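Local coordinates for protein phage terminase large subunit (Thermus phage P7426, PDB 7KS4) that probably acts as an ATP-driven motor that moves viral DNA into empty capsids and as a genome-cutting endonuclease, this chain being its ATPase domain, at residues G43-K48 with P231-W236; E59-P64 with E87-L92; W190-F195 with I207-I212. All coordinates share one frame; numbering follows the deposited sequence. Where two conformers were deposited one is given.

Contact 1: G43-K48 with P231-W236; sequences GRQSGK and PERREW. With SO4 (sulfate ion), chain H.
Gln45 and Arg233 make the one direct bridge between the nucleotide-binding P-loop and the 3-10 turn and helix start at 231-236. Each side chain is extended beyond CG, and Gln45 OE1 lies at the edge of the Arg233 guanidinium, near its plane: Arg233 NH1 donates to it at 2.6 Å, with the amide plane turned 77° from the guanidinium. The bond is bent (131° at the hydrogen), and the position of OE1 is less certain, so its geometry is doubtful. Little surface is buried here, so this side is loose. Beside it, on the exposed side of the loop, Arg44 NH1 makes a weak bond to sulfate O4, an ion probably from the crystallisation liquor and also held by Arg240.

The inner part of the loop is tighter. Gly43 O accepts from Ser46 OG at 2.7 Å and from Lys48 NZ at 2.8 Å, from opposite faces of its carbonyl plane. Both residues have a second conformer, so these bonds hold for one conformer and are less certain. This is the Walker A turn: Lys48 NZ forms a salt bridge to the beta-phosphate of ADP, and Gln45 N and Gly47 N also bond the nucleotide. The loop links strand 37-42 to helix 48-62, and Trp230, just ahead of helix 234-239, bonds Gln45 O and makes a cation-pi contact with Arg233.

Contact 2: E59-P64 with E87-L92; sequences ELFARP and EKVERL
Leu60 O is gripped by two side chains, Ser130 OG and His114 NE2, which hold the last full turn of helix 48-62 to the sheet, while the Leu60 side chain faces helix 75-92. There its CD1 meets Val89 CG2 at 3.9 Å, the two side chains crossing at about a right angle. Phe61 does most of the work. Val89 O lies at the edge of its ring, near the ring plane, 3.6 Å from Phe61 CZ, and Phe61 CE2 rests 4.0 Å from Val89 CG2. Leu92 comes at the same ring obliquely through CD2, 4.0 Å from Phe61 CD2. Val89 serves both neighbours because CG1 lies anti to its own N (chi1 162°): CG1 touches the ring of Phe61, and CG2 is shared between Phe61 and Leu60.

On the outer flank of helix 75-92, Arg91 NE makes a nearly straight salt bridge to Glu87 OE2, 3.0 Å and 168°, one turn back, and Arg91 NH1 reaches Leu19 O. Phe96 and strand 109-115 also pack on Phe61. Helices 48-62 and 75-92, joined through strand 67-72 and packed on one another, belong to the alpha/beta core of a P-loop ATPase, in which 48-62 is the Walker A helix.

Contact 3: W190-F195 with I207-I212; sequences WFYEFF and IPNSGI. With SO4 (sulfate ion), chain F.
A type II beta turn, Ile207 to Ser210, is pinned to helix 190-197 of the ATPase domain by Tyr192, which reaches the Pro208 carbonyl. Tyr192 OH donates to Pro208 O at 2.7 Å, standing above the carbonyl plane (60° out of it), while the oxygen lies near the plane of the tyrosine ring, at its edge. The anti placement of CG relative to the backbone N (chi1 163°) lets the hydroxyl reach this carbonyl. One turn further along, Phe195 brings CE2 to 3.8 Å from Ile207 CD1, and the two side chains cross at about a right angle. An apolar contact thus lies beside the polar one; Phe257 meets both aromatic rings, and Phe195 also leans on strand 37-42.

The turn is stiffened from within. Ile207 O accepts from Ser210 N at 3.1 Å and from Ser210 OG at 2.7 Å, the hydroxyl lying in the carbonyl plane, and Ser210 OG also takes a bond from Lys204 N. Asn209 holds the third position of the turn with positive phi (70°). On the solvent side its amide faces a sulfate, probably from the crystallisation liquor: as modelled, Asn209 ND2 lies 2.6 Å from O4, a doubtful assignment.

Overall arrangement
All three contacts belong to one P-loop ATPase domain built round a mixed beta-sheet. Contact 1 closes the longest loop, and contacts 2 and 3 follow one another inside it. Contact 2 centres about 29 Å and contact 3 about 22 Å from contact 1; contacts 2 and 3 lie about 34 Å apart, centre to centre, on opposite sides of the chain's centre. None touches another. Helix 48-62 starts at the Walker A loop of contact 1 and ends in contact 2, and strand 37-42, which feeds that loop, is touched by Phe191 and Phe195 of contact 3. The nucleotide loop thus sits between a strand on which helix 190-197 packs and a helix whose far end packs on helix 75-92.

Contact 1: G43-K48 with P231-W236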
loop_
_atom_site.group_PDB
_atom_site.type_symbol
_atom_site.label_atom_id
_atom_site.label_comp_id
_atom_site.label_asym_id
_atom_site.label_seq_id
_atom_site.Cartn_x
_atom_site.Cartn_y
_atom_site.Cartn_z
ATOM N N GLY A 43 -9.103 3.460 9.281
ATOM C CA GLY A 43 -10.235 2.572 9.437
ATOM C C GLY A 43 -10.703 2.016 8.107
ATOM O O GLY A 43 -10.262 2.422 7.032
ATOM N N ARG A 44 -11.622 1.057 8.188
ATOM C CA ARG A 44 -12.238 0.517 6.984
ATOM C C ARG A 44 -12.869 1.632 6.162
ATOM O O ARG A 44 -13.347 2.633 6.700
ATOM C CB ARG A 44 -13.308 -0.509 7.340
ATOM C CG ARG A 44 -12.784 -1.694 8.097
ATOM C CD ARG A 44 -13.900 -2.675 8.373
ATOM N NE ARG A 44 -13.407 -3.883 9.027
ATOM C CZ ARG A 44 -14.169 -4.921 9.348
ATOM N NH1 ARG A 44 -15.470 -4.905 9.077
ATOM N NH2 ARG A 44 -13.630 -5.976 9.942
ATOM N N GLN A 45 -12.878 1.437 4.841
ATOM C CA GLN A 45 -13.473 2.362 3.882
ATOM C C GLN A 45 -12.662 3.640 3.723
ATOM O O GLN A 45 -13.175 4.644 3.223
ATOM C CB GLN A 45 -14.918 2.704 4.264
ATOM C CG GLN A 45 -15.800 1.483 4.468
ATOM C CD GLN A 45 -17.254 1.843 4.742
ATOM O OE1 GLN A 45 -17.565 2.963 5.150
ATOM N NE2 GLN A 45 -18.151 0.890 4.512
ATOM N N SER A 46 -11.397 3.634 4.130
ATOM C CA SER A 46 -10.586 4.840 4.052
ATOM C C SER A 46 -9.883 5.012 2.713
ATOM O O SER A 46 -9.248 6.050 2.502
ATOM C CB SER A 46 -9.539 4.844 5.169
ATOM O OG SER A 46 -10.147 5.039 6.437
ATOM N N GLY A 47 -9.967 4.032 1.816
ATOM C CA GLY A 47 -9.314 4.124 0.525
ATOM C C GLY A 47 -7.913 3.550 0.484
ATOM O O GLY A 47 -7.178 3.827 -0.473
ATOM N N LYS A 48 -7.543 2.758 1.491
ATOM C CA LYS A 48 -6.209 2.172 1.579
ATOM C C LYS A 48 -5.861 1.382 0.319
ATOM O O LYS A 48 -4.792 1.569 -0.273
ATOM C CB LYS A 48 -6.149 1.279 2.823
ATOM C CG LYS A 48 -6.143 2.048 4.173
ATOM C CD LYS A 48 -6.167 1.171 5.458
ATOM C CE LYS A 48 -7.250 0.110 5.491
ATOM N NZ LYS A 48 -8.602 0.704 5.604
ATOM N N PRO A 231 -17.572 11.435 6.575
ATOM C CA PRO A 231 -18.282 12.106 7.676
ATOM C C PRO A 231 -19.779 11.857 7.662
ATOM O O PRO A 231 -20.411 11.850 8.725
ATOM C CB PRO A 231 -17.964 13.594 7.454
ATOM C CG PRO A 231 -16.895 13.642 6.401
ATOM C CD PRO A 231 -17.018 12.395 5.605
ATOM N N GLU A 232 -20.375 11.670 6.485
ATOM C CA GLU A 232 -21.810 11.443 6.412
ATOM C C GLU A 232 -22.208 10.069 6.943
ATOM O O GLU A 232 -23.402 9.830 7.154
ATOM C CB GLU A 232 -22.294 11.611 4.968
ATOM C CG GLU A 232 -21.872 10.499 3.995
ATOM C CD GLU A 232 -20.541 10.746 3.292
ATOM O OE1 GLU A 232 -19.640 11.399 3.871
ATOM O OE2 GLU A 232 -20.400 10.263 2.147
ATOM N N ARG A 233 -21.245 9.171 7.145
ATOM C CA ARG A 233 -21.486 7.847 7.702
ATOM C C ARG A 233 -21.205 7.778 9.193
ATOM O O ARG A 233 -21.352 6.705 9.788
ATOM C CB ARG A 233 -20.617 6.804 6.991
ATOM C CG ARG A 233 -20.897 6.652 5.510
ATOM C CD ARG A 233 -19.946 5.642 4.870
ATOM N NE ARG A 233 -20.027 5.655 3.412
ATOM C CZ ARG A 233 -19.153 5.060 2.606
ATOM N NH1 ARG A 233 -18.122 4.398 3.108
ATOM N NH2 ARG A 233 -19.307 5.131 1.292
ATOM N N ARG A 234 -20.774 8.880 9.806
ATOM C CA ARG A 234 -20.375 8.829 11.207
ATOM C C ARG A 234 -21.497 8.277 12.075
ATOM O O ARG A 234 -21.271 7.403 12.920
ATOM C CB ARG A 234 -19.958 10.218 11.692
ATOM C CG ARG A 234 -19.316 10.197 13.064
ATOM C CD ARG A 234 -18.949 11.587 13.564
ATOM N NE ARG A 234 -18.026 11.505 14.689
ATOM C CZ ARG A 234 -18.387 11.270 15.947
ATOM N NH1 ARG A 234 -19.668 11.097 16.267
ATOM N NH2 ARG A 234 -17.460 11.207 16.895
ATOM N N GLU A 235 -22.722 8.780 11.890
ATOM C CA GLU A 235 -23.817 8.329 12.745
ATOM C C GLU A 235 -24.085 6.841 12.547
ATOM O O GLU A 235 -24.321 6.111 13.519
ATOM C CB GLU A 235 -25.081 9.146 12.484
ATOM C CG GLU A 235 -26.263 8.773 13.395
ATOM C CD GLU A 235 -26.019 9.045 14.883
ATOM O OE1 GLU A 235 -25.167 9.892 15.215
ATOM O OE2 GLU A 235 -26.697 8.414 15.730
ATOM N N TRP A 236 -24.031 6.361 11.304
ATOM C CA TRP A 236 -24.220 4.934 11.075
ATOM C C TRP A 236 -23.148 4.120 11.795
ATOM O O TRP A 236 -23.458 3.124 12.459
ATOM C CB TRP A 236 -24.224 4.624 9.579
ATOM C CG TRP A 236 -24.347 3.157 9.305
ATOM C CD1 TRP A 236 -25.490 2.403 9.348
ATOM C CD2 TRP A 236 -23.289 2.257 8.963
ATOM N NE1 TRP A 236 -25.204 1.090 9.050
ATOM C CE2 TRP A 236 -23.861 0.976 8.810
ATOM C CE3 TRP A 236 -21.912 2.409 8.769
ATOM C CZ2 TRP A 236 -23.104 -0.142 8.465
ATOM C CZ3 TRP A 236 -21.162 1.293 8.433
ATOM C CH2 TRP A 236 -21.762 0.038 8.276
HETATM S S SO4 H . -18.665 -5.026 7.544
HETATM O O1 SO4 H . -20.097 -5.222 7.759
HETATM O O2 SO4 H . -18.411 -4.786 6.128
HETATM O O3 SO4 H . -17.953 -6.227 7.974
HETATM O O4 SO4 H . -18.190 -3.874 8.309
#

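Contact 2: E59-P64 with E87-L92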
loop_
_atom_site.group_PDB
_atom_site.type_symbol
_atom_site.label_atom_id
_atom_site.label_comp_id
_atom_site.label_asym_id
_atom_site.label_seq_id
_atom_site.Cartn_x
_atom_site.Cartn_y
_atom_site.Cartn_z
ATOM N N GLU A 59 4.687 3.115 -10.340
ATOM C CA GLU A 59 6.037 2.561 -10.366
ATOM C C GLU A 59 6.271 1.719 -11.614
ATOM O O GLU A 59 7.325 1.829 -12.254
ATOM C CB GLU A 59 6.291 1.721 -9.114
ATOM C CG GLU A 59 6.421 2.528 -7.841
ATOM C CD GLU A 59 7.726 3.299 -7.751
ATOM O OE1 GLU A 59 8.742 2.835 -8.299
ATOM O OE2 GLU A 59 7.726 4.376 -7.124
ATOM N N LEU A 60 5.302 0.874 -11.981
ATOM C CA LEU A 60 5.529 -0.070 -13.072
ATOM C C LEU A 60 5.739 0.645 -14.400
ATOM O O LEU A 60 6.514 0.169 -15.237
ATOM C CB LEU A 60 4.361 -1.057 -13.170
ATOM C CG LEU A 60 4.168 -1.943 -11.930
ATOM C CD1 LEU A 60 2.891 -2.763 -12.052
ATOM C CD2 LEU A 60 5.372 -2.856 -11.698
ATOM N N PHE A 61 5.078 1.787 -14.607
ATOM C CA PHE A 61 5.200 2.543 -15.852
ATOM C C PHE A 61 6.255 3.636 -15.784
ATOM O O PHE A 61 6.945 3.885 -16.780
ATOM C CB PHE A 61 3.858 3.179 -16.217
ATOM C CG PHE A 61 2.867 2.208 -16.756
ATOM C CD1 PHE A 61 2.937 1.799 -18.075
ATOM C CD2 PHE A 61 1.870 1.691 -15.949
ATOM C CE1 PHE A 61 2.025 0.892 -18.588
ATOM C CE2 PHE A 61 0.953 0.783 -16.458
ATOM C CZ PHE A 61 1.039 0.382 -17.779
ATOM N N ALA A 62 6.360 4.326 -14.644
ATOM C CA ALA A 62 7.275 5.454 -14.528
ATOM C C ALA A 62 8.696 5.022 -14.218
ATOM O O ALA A 62 9.628 5.812 -14.415
ATOM C CB ALA A 62 6.800 6.421 -13.438
ATOM N N ARG A 63 8.880 3.792 -13.746
ATOM C CA ARG A 63 10.189 3.254 -13.387
ATOM C C ARG A 63 10.348 1.912 -14.087
ATOM O O ARG A 63 10.190 0.855 -13.467
ATOM C CB ARG A 63 10.321 3.121 -11.871
ATOM C CG ARG A 63 10.572 4.438 -11.170
ATOM C CD ARG A 63 12.016 4.856 -11.367
ATOM N NE ARG A 63 12.363 6.064 -10.625
ATOM C CZ ARG A 63 13.606 6.524 -10.496
ATOM N NH1 ARG A 63 14.620 5.877 -11.058
ATOM N NH2 ARG A 63 13.836 7.631 -9.802
ATOM N N PRO A 64 10.640 1.918 -15.389
ATOM C CA PRO A 64 10.776 0.651 -16.122
ATOM C C PRO A 64 11.812 -0.253 -15.473
ATOM O O PRO A 64 12.917 0.178 -15.140
ATOM C CB PRO A 64 11.211 1.093 -17.527
ATOM C CG PRO A 64 10.725 2.497 -17.649
ATOM C CD PRO A 64 10.841 3.084 -16.259
ATOM N N GLU A 87 -6.205 -4.442 -13.327
ATOM C CA GLU A 87 -7.158 -3.684 -14.141
ATOM C C GLU A 87 -6.545 -2.371 -14.607
ATOM O O GLU A 87 -6.614 -2.020 -15.793
ATOM C CB GLU A 87 -8.450 -3.409 -13.362
ATOM C CG GLU A 87 -9.573 -2.775 -14.208
ATOM C CD GLU A 87 -9.416 -1.267 -14.406
ATOM O OE1 GLU A 87 -8.881 -0.596 -13.497
ATOM O OE2 GLU A 87 -9.830 -0.753 -15.474
ATOM N N LYS A 88 -5.941 -1.629 -13.676
ATOM C CA LYS A 88 -5.405 -0.313 -14.004
ATOM C C LYS A 88 -4.241 -0.418 -14.979
ATOM O O LYS A 88 -4.135 0.386 -15.912
ATOM C CB LYS A 88 -4.965 0.407 -12.728
ATOM C CG LYS A 88 -6.107 0.696 -11.772
ATOM C CD LYS A 88 -5.618 1.357 -10.488
ATOM C CE LYS A 88 -6.764 2.025 -9.748
ATOM N NZ LYS A 88 -7.918 1.117 -9.576
ATOM N N VAL A 89 -3.352 -1.388 -14.768
ATOM C CA VAL A 89 -2.185 -1.543 -15.631
ATOM C C VAL A 89 -2.611 -1.968 -17.032
ATOM O O VAL A 89 -2.098 -1.461 -18.034
ATOM C CB VAL A 89 -1.201 -2.551 -15.005
ATOM C CG1 VAL A 89 -0.210 -3.084 -16.039
ATOM C CG2 VAL A 89 -0.450 -1.915 -13.840
ATOM N N GLU A 90 -3.543 -2.914 -17.129
ATOM C CA GLU A 90 -3.968 -3.368 -18.449
ATOM C C GLU A 90 -4.690 -2.268 -19.213
ATOM O O GLU A 90 -4.569 -2.188 -20.442
ATOM C CB GLU A 90 -4.835 -4.623 -18.312
ATOM C CG GLU A 90 -3.990 -5.868 -18.062
ATOM C CD GLU A 90 -4.800 -7.126 -17.860
ATOM O OE1 GLU A 90 -6.046 -7.053 -17.809
ATOM O OE2 GLU A 90 -4.177 -8.202 -17.753
ATOM N N ARG A 91 -5.423 -1.402 -18.510
ATOM C CA ARG A 91 -6.077 -0.276 -19.167
ATOM C C ARG A 91 -5.071 0.807 -19.539
ATOM O O ARG A 91 -5.061 1.301 -20.675
ATOM C CB ARG A 91 -7.163 0.291 -18.252
ATOM C CG ARG A 91 -7.723 1.625 -18.714
ATOM C CD ARG A 91 -9.030 1.945 -18.006
ATOM N NE ARG A 91 -8.886 1.912 -16.550
ATOM C CZ ARG A 91 -8.464 2.933 -15.810
ATOM N NH1 ARG A 91 -8.370 2.801 -14.494
ATOM N NH2 ARG A 91 -8.135 4.086 -16.378
ATOM N N LEU A 92 -4.222 1.198 -18.585
ATOM C CA LEU A 92 -3.295 2.300 -18.819
ATOM C C LEU A 92 -2.310 1.989 -19.935
ATOM O O LEU A 92 -1.851 2.905 -20.632
ATOM C CB LEU A 92 -2.534 2.625 -17.534
ATOM C CG LEU A 92 -2.157 4.092 -17.379
ATOM C CD1 LEU A 92 -3.411 4.921 -17.113
ATOM C CD2 LEU A 92 -1.133 4.256 -16.258
#

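Contact 3: W190-F195 with I207-I212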
loop_
_atom_site.group_PDB
_atom_site.type_symbol
_atom_site.label_atom_id
_atom_site.label_comp_id
_atom_site.label_asym_id
_atom_site.label_seq_id
_atom_site.Cartn_x
_atom_site.Cartn_y
_atom_site.Cartn_z
ATOM N N TRP A 190 4.107 -4.389 16.365
ATOM C CA TRP A 190 5.117 -3.726 15.549
ATOM C C TRP A 190 4.520 -2.621 14.684
ATOM O O TRP A 190 5.186 -1.614 14.429
ATOM C CB TRP A 190 5.854 -4.749 14.679
ATOM C CG TRP A 190 5.088 -5.210 13.481
ATOM C CD1 TRP A 190 4.166 -6.214 13.434
ATOM C CD2 TRP A 190 5.190 -4.692 12.153
ATOM N NE1 TRP A 190 3.686 -6.355 12.153
ATOM C CE2 TRP A 190 4.301 -5.435 11.346
ATOM C CE3 TRP A 190 5.947 -3.677 11.565
ATOM C CZ2 TRP A 190 4.144 -5.189 9.982
ATOM C CZ3 TRP A 190 5.796 -3.437 10.204
ATOM C CH2 TRP A 190 4.901 -4.191 9.430
ATOM N N PHE A 191 3.271 -2.782 14.231
ATOM C CA PHE A 191 2.658 -1.756 13.389
ATOM C C PHE A 191 2.464 -0.461 14.162
ATOM O O PHE A 191 2.635 0.633 13.611
ATOM C CB PHE A 191 1.328 -2.265 12.839
ATOM C CG PHE A 191 0.576 -1.254 12.024
ATOM C CD1 PHE A 191 0.932 -1.001 10.712
ATOM C CD2 PHE A 191 -0.505 -0.574 12.566
ATOM C CE1 PHE A 191 0.239 -0.075 9.957
ATOM C CE2 PHE A 191 -1.208 0.355 11.811
ATOM C CZ PHE A 191 -0.837 0.602 10.503
ATOM N N TYR A 192 2.110 -0.571 15.446
ATOM C CA TYR A 192 2.027 0.603 16.308
ATOM C C TYR A 192 3.377 1.300 16.426
ATOM O O TYR A 192 3.460 2.532 16.360
ATOM C CB TYR A 192 1.520 0.178 17.686
ATOM C CG TYR A 192 1.768 1.190 18.771
ATOM C CD1 TYR A 192 1.107 2.417 18.773
ATOM C CD2 TYR A 192 2.659 0.920 19.803
ATOM C CE1 TYR A 192 1.337 3.351 19.778
ATOM C CE2 TYR A 192 2.895 1.841 20.805
ATOM C CZ TYR A 192 2.229 3.051 20.794
ATOM O OH TYR A 192 2.471 3.960 21.797
ATOM N N GLU A 193 4.444 0.526 16.621
ATOM C CA GLU A 193 5.775 1.112 16.727
ATOM C C GLU A 193 6.145 1.865 15.459
ATOM O O GLU A 193 6.614 3.007 15.517
ATOM C CB GLU A 193 6.796 0.019 17.016
ATOM C CG GLU A 193 6.480 -0.723 18.282
ATOM C CD GLU A 193 7.336 -1.934 18.491
ATOM O OE1 GLU A 193 8.048 -2.356 17.548
ATOM O OE2 GLU A 193 7.290 -2.458 19.619
ATOM N N PHE A 194 5.951 1.230 14.300
ATOM C CA PHE A 194 6.294 1.873 13.035
ATOM C C PHE A 194 5.435 3.099 12.800
ATOM O O PHE A 194 5.920 4.119 12.293
ATOM C CB PHE A 194 6.143 0.883 11.882
ATOM C CG PHE A 194 7.385 0.091 11.602
ATOM C CD1 PHE A 194 8.139 -0.425 12.643
ATOM C CD2 PHE A 194 7.797 -0.144 10.302
ATOM C CE1 PHE A 194 9.285 -1.154 12.395
ATOM C CE2 PHE A 194 8.945 -0.876 10.046
ATOM C CZ PHE A 194 9.689 -1.384 11.094
ATOM N N PHE A 195 4.153 3.018 13.155
ATOM C CA PHE A 195 3.287 4.187 13.049
ATOM C C PHE A 195 3.865 5.357 13.833
ATOM O O PHE A 195 3.973 6.478 13.322
ATOM C CB PHE A 195 1.885 3.852 13.550
ATOM C CG PHE A 195 0.966 5.030 13.558
ATOM C CD1 PHE A 195 0.241 5.363 12.430
ATOM C CD2 PHE A 195 0.856 5.830 14.679
ATOM C CE1 PHE A 195 -0.601 6.460 12.433
ATOM C CE2 PHE A 195 0.021 6.926 14.683
ATOM C CZ PHE A 195 -0.704 7.241 13.554
ATOM N N ILE A 207 -4.210 6.987 20.343
ATOM C CA ILE A 207 -2.807 6.738 20.008
ATOM C C ILE A 207 -1.951 6.952 21.254
ATOM O O ILE A 207 -1.528 8.087 21.517
ATOM C CB ILE A 207 -2.330 7.652 18.866
ATOM C CG1 ILE A 207 -3.225 7.510 17.628
ATOM C CG2 ILE A 207 -0.882 7.322 18.498
ATOM C CD1 ILE A 207 -2.919 8.524 16.538
ATOM N N PRO A 208 -1.661 5.912 22.039
ATOM C CA PRO A 208 -0.788 6.096 23.202
ATOM C C PRO A 208 0.553 6.692 22.798
ATOM O O PRO A 208 1.121 6.337 21.764
ATOM C CB PRO A 208 -0.624 4.676 23.756
ATOM C CG PRO A 208 -1.828 3.952 23.301
ATOM C CD PRO A 208 -2.173 4.534 21.956
ATOM N N ASN A 209 1.041 7.618 23.623
ATOM C CA ASN A 209 2.334 8.273 23.454
ATOM C C ASN A 209 2.375 9.234 22.273
ATOM O O ASN A 209 3.448 9.755 21.954
ATOM C CB ASN A 209 3.474 7.257 23.312
ATOM C CG ASN A 209 3.741 6.506 24.597
ATOM O OD1 ASN A 209 4.031 5.218 24.485
ATOM N ND2 ASN A 209 3.673 7.081 25.680
ATOM N N SER A 210 1.248 9.496 21.613
ATOM C CA SER A 210 1.213 10.582 20.641
ATOM C C SER A 210 1.416 11.920 21.346
ATOM O O SER A 210 0.981 12.123 22.482
ATOM C CB SER A 210 -0.113 10.591 19.877
ATOM O OG SER A 210 -1.226 10.662 20.756
ATOM N N GLY A 211 2.088 12.837 20.662
ATOM C CA GLY A 211 2.425 14.125 21.243
ATOM C C GLY A 211 3.774 14.178 21.927
ATOM O O GLY A 211 4.435 15.220 21.910
ATOM N N ILE A 212 4.199 13.072 22.535
ATOM C CA ILE A 212 5.489 13.000 23.209
ATOM C C ILE A 212 6.441 12.046 22.502
ATOM O O ILE A 212 7.543 11.794 23.003
ATOM C CB ILE A 212 5.329 12.609 24.688
ATOM C CG1 ILE A 212 4.601 11.267 24.826
ATOM C CG2 ILE A 212 4.602 13.713 25.444
ATOM C CD1 ILE A 212 4.708 10.654 26.214
HETATM S S SO4 F . 2.141 5.740 28.187
HETATM O O1 SO4 F . 1.467 4.445 28.169
HETATM O O2 SO4 F . 1.487 6.643 27.243
HETATM O O3 SO4 F . 2.073 6.316 29.528
HETATM O O4 SO4 F . 3.539 5.569 27.801
#